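Glutathione S-transferase (Sulfitobacter, PDB 4GF0) binds glutathione and, as a glutathione S-transferase homologue, probably conjugates it through its sulfur to electrophilic substrates. Local coordinates at residues V15-A18 with I19-E23; D142-E145 with S146-R150; Y153-E157 with D158-A162; D176-T180 with A181-K185. All coordinates share one frame; numbering follows the deposited sequence.

Interaction 1: V15-A18 with I19-E23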
loop_
_atom_site.group_PDB
_atom_site.type_symbol
_atom_site.label_atom_id
_atom_site.label_comp_id
_atom_site.label_asym_id
_atom_site.label_seq_id
_atom_site.Cartn_x
_atom_site.Cartn_y
_atom_site.Cartn_z
ATOM N N VAL A 15 -0.487 -14.515 -2.221
ATOM C CA VAL A 15 0.334 -15.582 -1.662
ATOM C C VAL A 15 1.218 -15.070 -0.517
ATOM O O VAL A 15 1.578 -15.833 0.385
ATOM C CB VAL A 15 1.166 -16.300 -2.759
ATOM C CG1 VAL A 15 1.975 -17.440 -2.178
ATOM C CG2 VAL A 15 0.235 -16.835 -3.855
ATOM N N ALA A 16 1.546 -13.778 -0.537
ATOM C CA ALA A 16 2.333 -13.191 0.548
ATOM C C ALA A 16 1.601 -13.341 1.877
ATOM O O ALA A 16 2.215 -13.578 2.918
ATOM C CB ALA A 16 2.637 -11.713 0.274
ATOM N N VAL A 17 0.282 -13.198 1.848
ATOM C CA VAL A 17 -0.490 -13.297 3.076
ATOM C C VAL A 17 -0.493 -14.749 3.549
ATOM O O VAL A 17 -0.352 -15.024 4.740
ATOM C CB VAL A 17 -1.923 -12.755 2.875
ATOM C CG1 VAL A 17 -2.728 -12.864 4.179
ATOM C CG2 VAL A 17 -1.876 -11.298 2.410
ATOM N N ALA A 18 -0.629 -15.687 2.615
ATOM C CA ALA A 18 -0.595 -17.102 2.981
ATOM C C ALA A 18 0.730 -17.461 3.653
ATOM O O ALA A 18 0.763 -18.166 4.668
ATOM C CB ALA A 18 -0.826 -17.968 1.763
ATOM N N ILE A 19 1.817 -16.953 3.095
ATOM C CA ILE A 19 3.135 -17.197 3.669
ATOM C C ILE A 19 3.195 -16.683 5.106
ATOM O O ILE A 19 3.699 -17.371 5.992
ATOM C CB ILE A 19 4.220 -16.552 2.819
ATOM C CG1 ILE A 19 4.314 -17.314 1.497
ATOM C CG2 ILE A 19 5.584 -16.591 3.541
ATOM C CD1 ILE A 19 5.172 -16.603 0.423
ATOM N N ALA A 20 2.670 -15.484 5.341
ATOM C CA ALA A 20 2.669 -14.929 6.689
ATOM C C ALA A 20 1.834 -15.761 7.654
ATOM O O ALA A 20 2.224 -15.953 8.810
ATOM C CB ALA A 20 2.195 -13.482 6.680
ATOM N N ILE A 21 0.688 -16.254 7.187
ATOM C CA ILE A 21 -0.165 -17.066 8.041
ATOM C C ILE A 21 0.556 -18.358 8.407
ATOM O O ILE A 21 0.473 -18.826 9.544
ATOM C CB ILE A 21 -1.521 -17.380 7.383
ATOM C CG1 ILE A 21 -2.283 -16.073 7.151
ATOM C CG2 ILE A 21 -2.350 -18.255 8.321
ATOM C CD1 ILE A 21 -3.555 -16.217 6.315
ATOM N N GLU A 22 1.281 -18.929 7.446
ATOM C CA GLU A 22 2.084 -20.115 7.729
ATOM C C GLU A 22 3.179 -19.824 8.756
ATOM O O GLU A 22 3.433 -20.636 9.653
ATOM C CB GLU A 22 2.717 -20.671 6.446
ATOM C CG GLU A 22 1.720 -21.076 5.367
ATOM C CD GLU A 22 1.073 -22.424 5.617
ATOM O OE1 GLU A 22 1.411 -23.090 6.625
ATOM O OE2 GLU A 22 0.221 -22.830 4.791
ATOM N N GLU A 23 3.833 -18.673 8.626
ATOM C CA GLU A 23 4.883 -18.292 9.569
ATOM C C GLU A 23 4.291 -18.146 10.964
ATOM O O GLU A 23 4.949 -18.448 11.956
ATOM C CB GLU A 23 5.546 -16.969 9.162
ATOM C CG GLU A 23 6.446 -17.040 7.949
ATOM C CD GLU A 23 7.795 -17.680 8.261
ATOM O OE1 GLU A 23 8.241 -17.613 9.434
ATOM O OE2 GLU A 23 8.417 -18.250 7.332
#
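Val-17 and Ile-21 touch one turn apart on helix 14-23, CG1 of the valine lying 4.1 Å from CD1 of the isoleucine. Val-15 and Ile-19 make a similar pair a little earlier, with CG1 and CD1 4.2 Å apart. The tight part lies further in, against the backbone. The CG1 of Ile-19 stands beside its own backbone N (chi1 -69°), which brings it within 3.3 Å of Val-15 O, the carbonyl that also accepts the Ile-19 N-H at 2.9 Å. Ile-21 treats Val-17 O in the same way, and its N lies almost in line with the Val-17 C=O bond. Glu-22 CG likewise rests 3.1 Å from Ala-18 O. Ala-16, Ala-18 and Ala-20 suit a helix packed on several sides, since a methyl lets neighbouring elements come close. The solvent side begins beyond that CG, where the chain of partly exposed Glu-22 bends so that OE2 meets Lys-205 in a salt bridge and Tyr-28 in a hydrogen bond. The helix is the crossover of the beta-alpha-beta unit between strands 4-8 and 28-32 in the thioredoxin-like domain; Val-17 and Ala-20 face helix 68-78, Ala-18 faces helix 197-204, and Ile-19 packs on helix 162-170.

Interaction 2: D142-E145 with S146-R150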
loop_
_atom_site.group_PDB
_atom_site.type_symbol
_atom_site.label_atom_id
_atom_site.label_comp_id
_atom_site.label_asym_id
_atom_site.label_seq_id
_atom_site.Cartn_x
_atom_site.Cartn_y
_atom_site.Cartn_z
ATOM N N ASP A 142 16.631 -2.653 -8.875
ATOM C CA ASP A 142 17.818 -1.860 -8.539
ATOM C C ASP A 142 17.671 -1.215 -7.165
ATOM O O ASP A 142 18.580 -1.267 -6.329
ATOM C CB ASP A 142 18.040 -0.751 -9.571
ATOM C CG ASP A 142 18.602 -1.256 -10.877
ATOM O OD1 ASP A 142 18.992 -2.438 -10.958
ATOM O OD2 ASP A 142 18.670 -0.445 -11.828
ATOM N N PHE A 143 16.519 -0.595 -6.944
ATOM C CA PHE A 143 16.221 0.035 -5.663
ATOM C C PHE A 143 16.097 -0.957 -4.513
ATOM O O PHE A 143 16.547 -0.679 -3.396
ATOM C CB PHE A 143 14.945 0.865 -5.761
ATOM C CG PHE A 143 14.649 1.648 -4.519
ATOM C CD1 PHE A 143 15.289 2.853 -4.284
ATOM C CD2 PHE A 143 13.745 1.181 -3.588
ATOM C CE1 PHE A 143 15.026 3.586 -3.138
ATOM C CE2 PHE A 143 13.482 1.902 -2.436
ATOM C CZ PHE A 143 14.121 3.109 -2.215
ATOM N N VAL A 144 15.459 -2.097 -4.761
ATOM C CA VAL A 144 15.387 -3.144 -3.755
ATOM C C VAL A 144 16.795 -3.542 -3.324
ATOM O O VAL A 144 17.092 -3.613 -2.130
ATOM C CB VAL A 144 14.651 -4.394 -4.288
ATOM C CG1 VAL A 144 14.886 -5.592 -3.367
ATOM C CG2 VAL A 144 13.162 -4.109 -4.414
ATOM N N GLU A 145 17.650 -3.786 -4.310
ATOM C CA GLU A 145 19.007 -4.262 -4.074
ATOM C C GLU A 145 19.837 -3.234 -3.302
ATOM O O GLU A 145 20.608 -3.587 -2.419
ATOM C CB GLU A 145 19.672 -4.620 -5.415
ATOM C CG GLU A 145 21.105 -5.126 -5.326
ATOM C CD GLU A 145 21.195 -6.570 -4.861
ATOM O OE1 GLU A 145 20.146 -7.253 -4.775
ATOM O OE2 GLU A 145 22.321 -7.033 -4.586
ATOM N N SER A 146 19.649 -1.958 -3.608
ATOM C CA SER A 146 20.504 -0.920 -3.043
ATOM C C SER A 146 19.938 -0.297 -1.769
ATOM O O SER A 146 20.691 0.197 -0.932
ATOM C CB SER A 146 20.741 0.177 -4.075
ATOM O OG SER A 146 19.544 0.898 -4.293
ATOM N N ASP A 147 18.617 -0.312 -1.617
ATOM C CA ASP A 147 17.985 0.518 -0.588
ATOM C C ASP A 147 16.932 -0.153 0.284
ATOM O O ASP A 147 16.436 0.453 1.232
ATOM C CB ASP A 147 17.387 1.768 -1.230
ATOM C CG ASP A 147 18.434 2.809 -1.549
ATOM O OD1 ASP A 147 18.485 3.836 -0.845
ATOM O OD2 ASP A 147 19.207 2.597 -2.501
ATOM N N ILE A 148 16.585 -1.393 -0.021
ATOM C CA ILE A 148 15.591 -2.089 0.791
ATOM C C ILE A 148 16.170 -3.313 1.476
ATOM O O ILE A 148 16.026 -3.479 2.687
ATOM C CB ILE A 148 14.365 -2.504 -0.040
ATOM C CG1 ILE A 148 13.586 -1.259 -0.468
ATOM C CG2 ILE A 148 13.474 -3.468 0.752
ATOM C CD1 ILE A 148 12.304 -1.570 -1.211
ATOM N N LEU A 149 16.834 -4.165 0.700
ATOM C CA LEU A 149 17.314 -5.440 1.217
ATOM C C LEU A 149 18.636 -5.284 1.962
ATOM O O LEU A 149 19.694 -5.129 1.341
ATOM C CB LEU A 149 17.518 -6.431 0.072
ATOM C CG LEU A 149 16.558 -7.590 -0.136
ATOM C CD1 LEU A 149 17.106 -8.468 -1.252
ATOM C CD2 LEU A 149 16.358 -8.398 1.151
ATOM N N ARG A 150 18.588 -5.327 3.287
ATOM C CA ARG A 150 19.818 -5.285 4.068
ATOM C C ARG A 150 20.593 -6.600 3.934
ATOM O O ARG A 150 21.817 -6.595 3.800
ATOM C CB ARG A 150 19.530 -4.961 5.535
ATOM C CG ARG A 150 20.785 -4.754 6.359
ATOM C CD ARG A 150 20.492 -4.106 7.709
ATOM N NE ARG A 150 21.491 -4.498 8.703
ATOM C CZ ARG A 150 22.727 -4.010 8.760
ATOM N NH1 ARG A 150 23.128 -3.100 7.880
ATOM N NH2 ARG A 150 23.566 -4.438 9.696
#
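Asp-147 lays its CB over one face of the Phe-143 ring, 3.7 Å from the centroid and 19° off the ring normal, a CH-pi contact displaced toward the rim. The two side chains cross nearly at right angles, yet the carboxylate and ring planes lie only 10° apart. Phe-143 can offer its face because CG is anti to the backbone N (chi1 -174°), which swings the ring toward the following turn. There CE2 also meets Ile-148 CG1 at 3.7 Å, again with the side chains roughly perpendicular. Ser-146 OG donates to Asp-147 OD2 in a bond modelled very short, 2.5 Å, which would restrain the carboxylate's turning. Helix 123-148 of the helical C-terminal domain has a wider, pi-type turn here, near its C-terminal end. Val-144 O accepts twice: Leu-149 N, five residues on, comes in the carbonyl plane at 2.9 Å, whereas Ile-148 N approaches from above that plane at 3.1 Å. On the side facing the protein interior, the branched Val-144 slants across both residues, CG2 toward Ile-148 CD1 and CG1 toward Leu-149 CG, each pair 4.2 Å apart. Apolar branches suit this inner side, where Leu-149 continues onto Ile-186 and Phe-189 of helix 184-194.

Interaction 3: Y153-E157 with D158-A162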
loop_
_atom_site.group_PDB
_atom_site.type_symbol
_atom_site.label_atom_id
_atom_site.label_comp_id
_atom_site.label_asym_id
_atom_site.label_seq_id
_atom_site.Cartn_x
_atom_site.Cartn_y
_atom_site.Cartn_z
ATOM N N TYR A 153 17.625 -10.890 4.793
ATOM C CA TYR A 153 16.222 -10.482 4.688
ATOM C C TYR A 153 16.141 -8.972 4.640
ATOM O O TYR A 153 17.161 -8.301 4.741
ATOM C CB TYR A 153 15.418 -11.012 5.879
ATOM C CG TYR A 153 15.376 -12.519 5.925
ATOM C CD1 TYR A 153 14.711 -13.247 4.946
ATOM C CD2 TYR A 153 16.021 -13.218 6.934
ATOM C CE1 TYR A 153 14.687 -14.643 4.984
ATOM C CE2 TYR A 153 16.000 -14.604 6.976
ATOM C CZ TYR A 153 15.325 -15.309 6.006
ATOM O OH TYR A 153 15.318 -16.689 6.061
ATOM N N VAL A 154 14.937 -8.428 4.510
ATOM C CA VAL A 154 14.809 -6.971 4.415
ATOM C C VAL A 154 15.480 -6.229 5.577
ATOM O O VAL A 154 16.245 -5.298 5.369
ATOM C CB VAL A 154 13.338 -6.550 4.284
ATOM C CG1 VAL A 154 13.198 -5.024 4.430
ATOM C CG2 VAL A 154 12.787 -7.018 2.953
ATOM N N LEU A 155 15.217 -6.668 6.802
ATOM C CA LEU A 155 15.782 -5.991 7.968
ATOM C C LEU A 155 17.160 -6.502 8.352
ATOM O O LEU A 155 17.725 -6.065 9.357
ATOM C CB LEU A 155 14.856 -6.147 9.160
ATOM C CG LEU A 155 13.506 -5.463 8.956
ATOM C CD1 LEU A 155 12.623 -5.770 10.130
ATOM C CD2 LEU A 155 13.685 -3.958 8.807
ATOM N N GLY A 156 17.700 -7.423 7.560
ATOM C CA GLY A 156 19.002 -8.000 7.858
ATOM C C GLY A 156 18.852 -9.422 8.360
ATOM O O GLY A 156 18.254 -10.262 7.684
ATOM N N GLU A 157 19.372 -9.688 9.554
ATOM C CA GLU A 157 19.244 -11.002 10.181
ATOM C C GLU A 157 17.785 -11.424 10.395
ATOM O O GLU A 157 17.440 -12.596 10.230
ATOM C CB GLU A 157 19.997 -11.027 11.522
ATOM C CG GLU A 157 19.645 -12.213 12.426
ATOM C CD GLU A 157 20.349 -12.167 13.781
ATOM O OE1 GLU A 157 21.300 -11.370 13.941
ATOM O OE2 GLU A 157 19.949 -12.931 14.691
ATOM N N ASP A 158 16.930 -10.472 10.752
ATOM C CA ASP A 158 15.572 -10.784 11.182
ATOM C C ASP A 158 14.532 -10.770 10.064
ATOM O O ASP A 158 14.357 -9.775 9.369
ATOM C CB ASP A 158 15.145 -9.804 12.277
ATOM C CG ASP A 158 16.093 -9.813 13.458
ATOM O OD1 ASP A 158 16.517 -10.912 13.863
ATOM O OD2 ASP A 158 16.426 -8.728 13.972
ATOM N N PHE A 159 13.847 -11.898 9.916
ATOM C CA PHE A 159 12.686 -12.032 9.050
ATOM C C PHE A 159 11.558 -11.125 9.547
ATOM O O PHE A 159 11.400 -10.912 10.759
ATOM C CB PHE A 159 12.238 -13.494 9.129
ATOM C CG PHE A 159 11.112 -13.854 8.208
ATOM C CD1 PHE A 159 11.364 -14.190 6.886
ATOM C CD2 PHE A 159 9.809 -13.922 8.675
ATOM C CE1 PHE A 159 10.331 -14.556 6.043
ATOM C CE2 PHE A 159 8.768 -14.279 7.832
ATOM C CZ PHE A 159 9.033 -14.602 6.509
ATOM N N SER A 160 10.756 -10.596 8.627
ATOM C CA SER A 160 9.645 -9.722 9.012
ATOM C C SER A 160 8.557 -9.776 7.960
ATOM O O SER A 160 8.704 -10.448 6.941
ATOM C CB SER A 160 10.126 -8.268 9.157
ATOM O OG SER A 160 10.430 -7.700 7.889
ATOM N N LEU A 161 7.469 -9.041 8.191
ATOM C CA LEU A 161 6.403 -8.950 7.195
ATOM C C LEU A 161 6.851 -8.485 5.818
ATOM O O LEU A 161 6.193 -8.795 4.825
ATOM C CB LEU A 161 5.301 -7.995 7.657
ATOM C CG LEU A 161 4.528 -8.362 8.913
ATOM C CD1 LEU A 161 3.508 -7.242 9.124
ATOM C CD2 LEU A 161 3.836 -9.731 8.761
ATOM N N ALA A 162 7.947 -7.736 5.741
ATOM C CA ALA A 162 8.381 -7.235 4.444
ATOM C C ALA A 162 8.839 -8.376 3.546
ATOM O O ALA A 162 8.765 -8.280 2.325
ATOM C CB ALA A 162 9.485 -6.191 4.590
HETATM O O HOH W 1 13.049 -8.543 7.416
HETATM O O HOH W 2 17.604 -7.662 11.649
#
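The ring of Tyr-153 presents one face to the edge of Phe-159, a T-shaped pair with planes at 90° and centroids 5.5 Å apart. Phe-159 CG lies anti to the backbone N (chi1 -175°), carrying that edge to the tyrosine. The touching atom is Phe-159 CD1, above the tyrosine face near its rim and 3.9 Å from Tyr-153 CE1, while Glu-157 O lies in plane at the tyrosine edge. Arg-196 serves both rings, hydrogen-bonding Tyr-153 OH and making a cation-pi contact with Phe-159. A leucine in place of Tyr-153 would probably leave the Phe-159 edge without its aromatic face and Arg-196 without this hydroxyl partner. A type I turn runs from Tyr-153 to Gly-156; at the glycine's backbone angles a side chain would be pressed against the preceding carbonyl, which calls for glycine. Leu-155 CD1 packs 3.7 Å from Ser-160 CB, and Val-154 CG2 meets Ala-162 CB at 3.8 Å. Ser-160 OG accepts from Ala-162 N at 3.3 Å and Asp-163 takes the Ser-160 N-H, consistent with the Ser-x-x-Asp capping motif of glutathione transferases. One water links Leu-155 N, Asp-158 O and Ser-160 OG, another Leu-155 O with Asp-158 N and OD2. The chemistry implies halves that, lacking direct hydrogen bonds to each other, are held by ring and aliphatic packing and by bridging waters.

Interaction 4: D176-T180 with A181-K185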
loop_
_atom_site.group_PDB
_atom_site.type_symbol
_atom_site.label_atom_id
_atom_site.label_comp_id
_atom_site.label_asym_id
_atom_site.label_seq_id
_atom_site.Cartn_x
_atom_site.Cartn_y
_atom_site.Cartn_z
ATOM N N ASP A 176 8.836 -11.082 -15.904
ATOM C CA ASP A 176 8.706 -9.722 -16.411
ATOM C C ASP A 176 9.914 -9.300 -17.242
ATOM O O ASP A 176 9.988 -8.161 -17.694
ATOM C CB ASP A 176 8.467 -8.715 -15.266
ATOM C CG ASP A 176 7.059 -8.796 -14.692
ATOM O OD1 ASP A 176 6.219 -9.528 -15.259
ATOM O OD2 ASP A 176 6.783 -8.120 -13.675
ATOM N N GLY A 177 10.862 -10.213 -17.437
ATOM C CA GLY A 177 12.022 -9.936 -18.264
ATOM C C GLY A 177 13.231 -9.372 -17.530
ATOM O O GLY A 177 14.089 -8.733 -18.151
ATOM N N VAL A 178 13.305 -9.613 -16.221
ATOM C CA VAL A 178 14.431 -9.171 -15.396
ATOM C C VAL A 178 15.140 -10.383 -14.786
ATOM O O VAL A 178 14.492 -11.240 -14.184
ATOM C CB VAL A 178 13.956 -8.258 -14.243
ATOM C CG1 VAL A 178 15.148 -7.766 -13.416
ATOM C CG2 VAL A 178 13.162 -7.071 -14.782
ATOM N N ASP A 179 16.459 -10.465 -14.947
ATOM C CA ASP A 179 17.220 -11.574 -14.365
ATOM C C ASP A 179 17.443 -11.321 -12.879
ATOM O O ASP A 179 18.186 -10.411 -12.522
ATOM C CB ASP A 179 18.587 -11.713 -15.047
ATOM C CG ASP A 179 18.518 -12.442 -16.376
ATOM O OD1 ASP A 179 17.769 -13.435 -16.470
ATOM O OD2 ASP A 179 19.227 -12.025 -17.322
ATOM N N THR A 180 16.812 -12.110 -12.012
ATOM C CA THR A 180 17.046 -11.954 -10.577
ATOM C C THR A 180 18.513 -12.206 -10.240
ATOM O O THR A 180 19.071 -11.604 -9.322
ATOM C CB THR A 180 16.124 -12.854 -9.727
ATOM O OG1 THR A 180 16.416 -14.233 -9.983
ATOM C CG2 THR A 180 14.677 -12.579 -10.079
ATOM N N ALA A 181 19.127 -13.092 -11.013
ATOM C CA ALA A 181 20.537 -13.439 -10.860
ATOM C C ALA A 181 21.475 -12.235 -10.966
ATOM O O ALA A 181 22.606 -12.272 -10.478
ATOM C CB ALA A 181 20.913 -14.473 -11.888
ATOM N N ALA A 182 21.017 -11.166 -11.608
ATOM C CA ALA A 182 21.840 -9.964 -11.741
ATOM C C ALA A 182 21.917 -9.199 -10.418
ATOM O O ALA A 182 22.678 -8.240 -10.289
ATOM C CB ALA A 182 21.309 -9.073 -12.846
ATOM N N TYR A 183 21.131 -9.636 -9.436
ATOM C CA TYR A 183 21.047 -8.961 -8.141
ATOM C C TYR A 183 21.443 -9.916 -7.033
ATOM O O TYR A 183 20.626 -10.742 -6.620
ATOM C CB TYR A 183 19.610 -8.487 -7.911
ATOM C CG TYR A 183 19.109 -7.583 -9.010
ATOM C CD1 TYR A 183 19.304 -6.214 -8.943
ATOM C CD2 TYR A 183 18.454 -8.094 -10.116
ATOM C CE1 TYR A 183 18.852 -5.380 -9.948
ATOM C CE2 TYR A 183 18.004 -7.269 -11.125
ATOM C CZ TYR A 183 18.206 -5.909 -11.031
ATOM O OH TYR A 183 17.757 -5.079 -12.031
ATOM N N PRO A 184 22.696 -9.819 -6.556
ATOM C CA PRO A 184 23.201 -10.815 -5.600
ATOM C C PRO A 184 22.397 -10.897 -4.303
ATOM O O PRO A 184 22.110 -12.010 -3.856
ATOM C CB PRO A 184 24.654 -10.373 -5.335
ATOM C CG PRO A 184 24.800 -9.015 -5.955
ATOM C CD PRO A 184 23.758 -8.908 -7.028
ATOM N N LYS A 185 22.020 -9.761 -3.716
ATOM C CA LYS A 185 21.258 -9.799 -2.470
ATOM C C LYS A 185 19.845 -10.342 -2.668
ATOM O O LYS A 185 19.349 -11.101 -1.832
ATOM C CB LYS A 185 21.253 -8.437 -1.773
ATOM C CG LYS A 185 22.599 -8.088 -1.139
ATOM C CD LYS A 185 22.467 -6.941 -0.153
ATOM C CE LYS A 185 22.145 -5.666 -0.884
ATOM N NZ LYS A 185 21.837 -4.538 0.039
#
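Thr-180 and Tyr-183 meet across a short 3-10 turn that delivers the chain to the N-cap of helix 184-194, in the helical domain of the glutathione transferase fold. Thr-180 is the residue most enclosed by the contact: its carbonyl oxygen accepts Tyr-183 N at 2.9 Å, the donor standing 46° out of the carbonyl plane. Its OG1 sits between the backbone N and the carbonyl carbon (chi1 64°), and the side chain touches Leu-173; a residue with both methyl and hydroxyl suits this partly exposed place. Asp-179 O accepts Ala-182 N at 3.1 Å, the donor again well above the plane; both bonds span three residues, the hallmark of 3-10 winding. Ala-181, next in enclosure, needs only a methyl on this exposed bend. Tyr-183 sends its ring back along the incoming chain, CG beside the backbone N (chi1 -57°): Thr-180 O lies in the ring plane at its edge, and Val-178 CG1 touches CE2 at 3.7 Å, the two side chains crossing nearly perpendicularly. Its OH is hydrogen-bonded to Asp-142 OD1 of helix 123-148. An alanine at Tyr-183 is likely to leave Asp-142 without that hydroxyl and to open a gap beside Val-178. Pro-184, which has no N-H to satisfy, suits the first turn of the following helix. At the same ring edge, Asp-179 O lies 3.4 Å from Tyr-183 CD2.

Overall arrangement
Interaction 1 is the buried one, a helix turn in the thioredoxin-like domain made of aliphatic branches and regular backbone bonds. The other three lie in the helical domain, further from the chain's centre and only partly buried, and polar groups enter more, with bridging waters in interaction 3. Interactions 2 and 4 meet where helices 123-148 and 184-194 come together, with probable hydrogen bonds from Lys-185 NZ to Leu-149 O and from Lys-185 N to Glu-145 OE2. Interaction 3 packs against interaction 2 through Leu-149, Ile-148 and Arg-150, and reaches interaction 1 across the domains where Phe-159 touches Glu-23. Interactions 3 and 4, both leading into helices, do not touch, their nearest atoms lying about 7 Å apart.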